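Local coordinates for protein glycoside hydrolase family 81 (Clostridium thermocellum, PDB 6FOP) that probably hydrolyses beta-1,3-glucans such as laminarin, as a family 81 glycoside hydrolase of the cellulosome of this bacterium, at residues Ala427-Leu432 / Ile504-Glu509. Numbering follows the deposited sequence.
Sequences AAQIAL and IILWGE
The indole of W507 reaches across to A427 and A431, one helical turn apart on the neighbouring helix. CZ3 of W507 lies 3.9 Å from CB of A427 and 3.7 Å from CB of A431, the latter approaching the ring obliquely. The edge of the ring meets the backbone, with A427 O in its plane and 3.5 Å from W507 CZ3. CG of W507 is anti to its backbone N (chi1 177°), which starts the indole toward the partner helix. A428 fits where the backbones come close: its CB sits 3.7 Å from both CB of L506 and N of W507. Q429 leaves its helix away from L506, but its chain bends at chi2 (-61°) and crosses the leucine side chain obliquely, with Q429 NE2 4.0 Å from L506 CD1. Small alanine side chains at the interface are consistent with the close spacing: the axes of the two segments come within 8.4 Å and run in the same sense at 27°, in the C-terminal (alpha/alpha)6 barrel of the family, where helices 416-433 and 494-511 pack side by side. No hydrogen bond joins the two segments; W507 NE1 turns to E448 and Q429 NE2 to P307 O and H425. Between these segments the contact is therefore mainly van der Waals packing of alanine methyls against L506 and the indole, with a carbonyl oxygen at the ring edge.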
ATOM      1  N   ALA A 427     -12.002  -9.418  14.664  1.00 12.67           N
ATOM      2  CA  ALA A 427     -11.643  -8.977  16.014  1.00 13.51           C
ATOM      3  C   ALA A 427     -12.263  -7.636  16.348  1.00 13.31           C
ATOM      4  O   ALA A 427     -12.715  -7.421  17.466  1.00 14.65           O
ATOM      5  CB  ALA A 427     -10.148  -8.900  16.156  1.00 14.16           C
ATOM      6  N   ALA A 428     -12.246  -6.716  15.392  1.00 13.25           N
ATOM      7  CA  ALA A 428     -12.866  -5.406  15.578  1.00 13.72           C
ATOM      8  C   ALA A 428     -14.368  -5.500  15.812  1.00 13.53           C
ATOM      9  O   ALA A 428     -14.912  -4.777  16.686  1.00 13.82           O
ATOM     10  CB  ALA A 428     -12.552  -4.500  14.407  1.00 14.40           C
ATOM     11  N   GLN A 429     -15.054  -6.334  15.021  1.00 13.16           N
ATOM     12  CA  GLN A 429     -16.490  -6.501  15.247  1.00 12.93           C
ATOM     13  C   GLN A 429     -16.761  -7.072  16.648  1.00 13.51           C
ATOM     14  O   GLN A 429     -17.728  -6.650  17.307  1.00 14.35           O
ATOM     15  CB  GLN A 429     -17.104  -7.373  14.172  1.00 12.91           C
ATOM     16  CG  GLN A 429     -17.120  -6.789  12.761  1.00 13.91           C
ATOM     17  CD  GLN A 429     -17.911  -5.506  12.626  1.00 13.43           C
ATOM     18  OE1 GLN A 429     -18.711  -5.159  13.493  1.00 14.49           O
ATOM     19  NE2 GLN A 429     -17.695  -4.776  11.541  1.00 13.91           N
ATOM     20  N   ILE A 430     -15.931  -8.010  17.111  1.00 13.74           N
ATOM     21  CA  ILE A 430     -16.068  -8.480  18.483  1.00 14.48           C
ATOM     22  C   ILE A 430     -15.818  -7.336  19.467  1.00 14.67           C
ATOM     23  O   ILE A 430     -16.593  -7.152  20.425  1.00 15.68           O
ATOM     24  CB  ILE A 430     -15.181  -9.689  18.785  1.00 15.20           C
ATOM     25  CG1 ILE A 430     -15.577 -10.870  17.921  1.00 16.26           C
ATOM     26  CG2 ILE A 430     -15.239 -10.054  20.258  1.00 15.76           C
ATOM     27  CD1 ILE A 430     -14.559 -11.953  17.882  1.00 18.54           C
ATOM     28  N   ALA A 431     -14.755  -6.568  19.246  1.00 14.68           N
ATOM     29  CA  ALA A 431     -14.428  -5.449  20.150  1.00 14.66           C
ATOM     30  C   ALA A 431     -15.517  -4.405  20.327  1.00 15.66           C
ATOM     31  O   ALA A 431     -15.704  -3.875  21.421  1.00 16.69           O
ATOM     32  CB  ALA A 431     -13.133  -4.798  19.707  1.00 16.01           C
ATOM     33  N   LEU A 432     -16.266  -4.149  19.256  1.00 14.34           N
ATOM     34  CA  LEU A 432     -17.378  -3.191  19.290  1.00 16.09           C
ATOM     35  C   LEU A 432     -18.511  -3.688  20.201  1.00 17.09           C
ATOM     36  O   LEU A 432     -19.294  -2.887  20.696  1.00 18.79           O
ATOM     37  CB  LEU A 432     -17.922  -2.949  17.874  1.00 16.03           C
ATOM     38  CG  LEU A 432     -16.987  -2.142  16.984  1.00 15.71           C
ATOM     39  CD1 LEU A 432     -17.388  -2.286  15.515  1.00 16.40           C
ATOM     40  CD2 LEU A 432     -16.972  -0.679  17.408  1.00 17.03           C
ATOM     41  N   ILE A 504      -8.355  -1.839  11.132  1.00 12.24           N
ATOM     42  CA  ILE A 504      -7.519  -1.145  12.116  1.00 12.48           C
ATOM     43  C   ILE A 504      -8.224   0.097  12.675  1.00 12.59           C
ATOM     44  O   ILE A 504      -8.192   0.359  13.891  1.00 13.25           O
ATOM     45  CB  ILE A 504      -6.145  -0.818  11.515  1.00 12.71           C
ATOM     46  CG1 ILE A 504      -5.354  -2.112  11.297  1.00 13.06           C
ATOM     47  CG2 ILE A 504      -5.356   0.081  12.444  1.00 13.94           C
ATOM     48  CD1 ILE A 504      -4.031  -1.923  10.600  1.00 14.36           C
ATOM     49  N   ILE A 505      -8.897   0.849  11.815  1.00 11.90           N
ATOM     50  CA  ILE A 505      -9.683   2.001  12.287  1.00 12.19           C
ATOM     51  C   ILE A 505     -10.716   1.537  13.321  1.00 12.98           C
ATOM     52  O   ILE A 505     -10.836   2.095  14.427  1.00 13.46           O
ATOM     53  CB  ILE A 505     -10.413   2.735  11.144  1.00 12.34           C
ATOM     54  CG1 ILE A 505      -9.420   3.313  10.126  1.00 12.96           C
ATOM     55  CG2 ILE A 505     -11.330   3.830  11.682  1.00 13.60           C
ATOM     56  CD1 ILE A 505     -10.060   3.937   8.905  1.00 13.42           C
ATOM     57  N   LEU A 506     -11.474   0.504  12.945  1.00 12.66           N
ATOM     58  CA  LEU A 506     -12.524   0.010  13.839  1.00 13.57           C
ATOM     59  C   LEU A 506     -11.963  -0.528  15.129  1.00 13.90           C
ATOM     60  O   LEU A 506     -12.526  -0.256  16.199  1.00 14.54           O
ATOM     61  CB  LEU A 506     -13.367  -1.065  13.160  1.00 14.16           C
ATOM     62  CG  LEU A 506     -14.206  -0.705  11.936  1.00 13.57           C
ATOM     63  CD1 LEU A 506     -14.930  -1.929  11.358  1.00 14.45           C
ATOM     64  CD2 LEU A 506     -15.181   0.425  12.275  1.00 14.48           C
ATOM     65  N   TRP A 507     -10.868  -1.287  15.064  1.00 12.84           N
ATOM     66  CA  TRP A 507     -10.246  -1.791  16.286  1.00 14.27           C
ATOM     67  C   TRP A 507      -9.797  -0.677  17.214  1.00 14.50           C
ATOM     68  O   TRP A 507     -10.050  -0.697  18.407  1.00 15.02           O
ATOM     69  CB  TRP A 507      -9.047  -2.684  15.923  1.00 14.50           C
ATOM     70  CG  TRP A 507      -8.327  -3.179  17.118  1.00 14.84           C
ATOM     71  CD1 TRP A 507      -7.203  -2.638  17.681  1.00 15.68           C
ATOM     72  CD2 TRP A 507      -8.688  -4.282  17.955  1.00 15.38           C
ATOM     73  NE1 TRP A 507      -6.848  -3.334  18.809  1.00 16.90           N
ATOM     74  CE2 TRP A 507      -7.747  -4.337  19.008  1.00 15.78           C
ATOM     75  CE3 TRP A 507      -9.724  -5.228  17.927  1.00 15.94           C
ATOM     76  CZ2 TRP A 507      -7.783  -5.326  19.996  1.00 16.33           C
ATOM     77  CZ3 TRP A 507      -9.766  -6.184  18.909  1.00 15.81           C
ATOM     78  CH2 TRP A 507      -8.802  -6.227  19.934  1.00 16.04           C
ATOM     79  N   GLY A 508      -9.105   0.302  16.658  1.00 14.40           N
ATOM     80  CA  GLY A 508      -8.628   1.415  17.443  1.00 15.15           C
ATOM     81  C   GLY A 508      -9.743   2.199  18.087  1.00 15.37           C
ATOM     82  O   GLY A 508      -9.701   2.504  19.271  1.00 15.98           O
ATOM     83  N   GLU A 509     -10.785   2.489  17.334  1.00 14.93           N
ATOM     84  CA  GLU A 509     -11.883   3.225  17.909  1.00 16.19           C
ATOM     85  C   GLU A 509     -12.638   2.375  18.936  1.00 16.29           C
ATOM     86  O   GLU A 509     -12.995   2.875  20.002  1.00 17.56           O
ATOM     87  CB  GLU A 509     -12.824   3.710  16.808  1.00 18.43           C
ATOM     88  CG  GLU A 509     -13.963   4.595  17.284  1.00 19.93           C
ATOM     89  CD  GLU A 509     -13.554   5.926  17.871  1.00 19.75           C
ATOM     90  OE1 GLU A 509     -12.357   6.338  17.843  1.00 20.96           O
ATOM     91  OE2 GLU A 509     -14.448   6.590  18.402  1.00 23.36           O
TER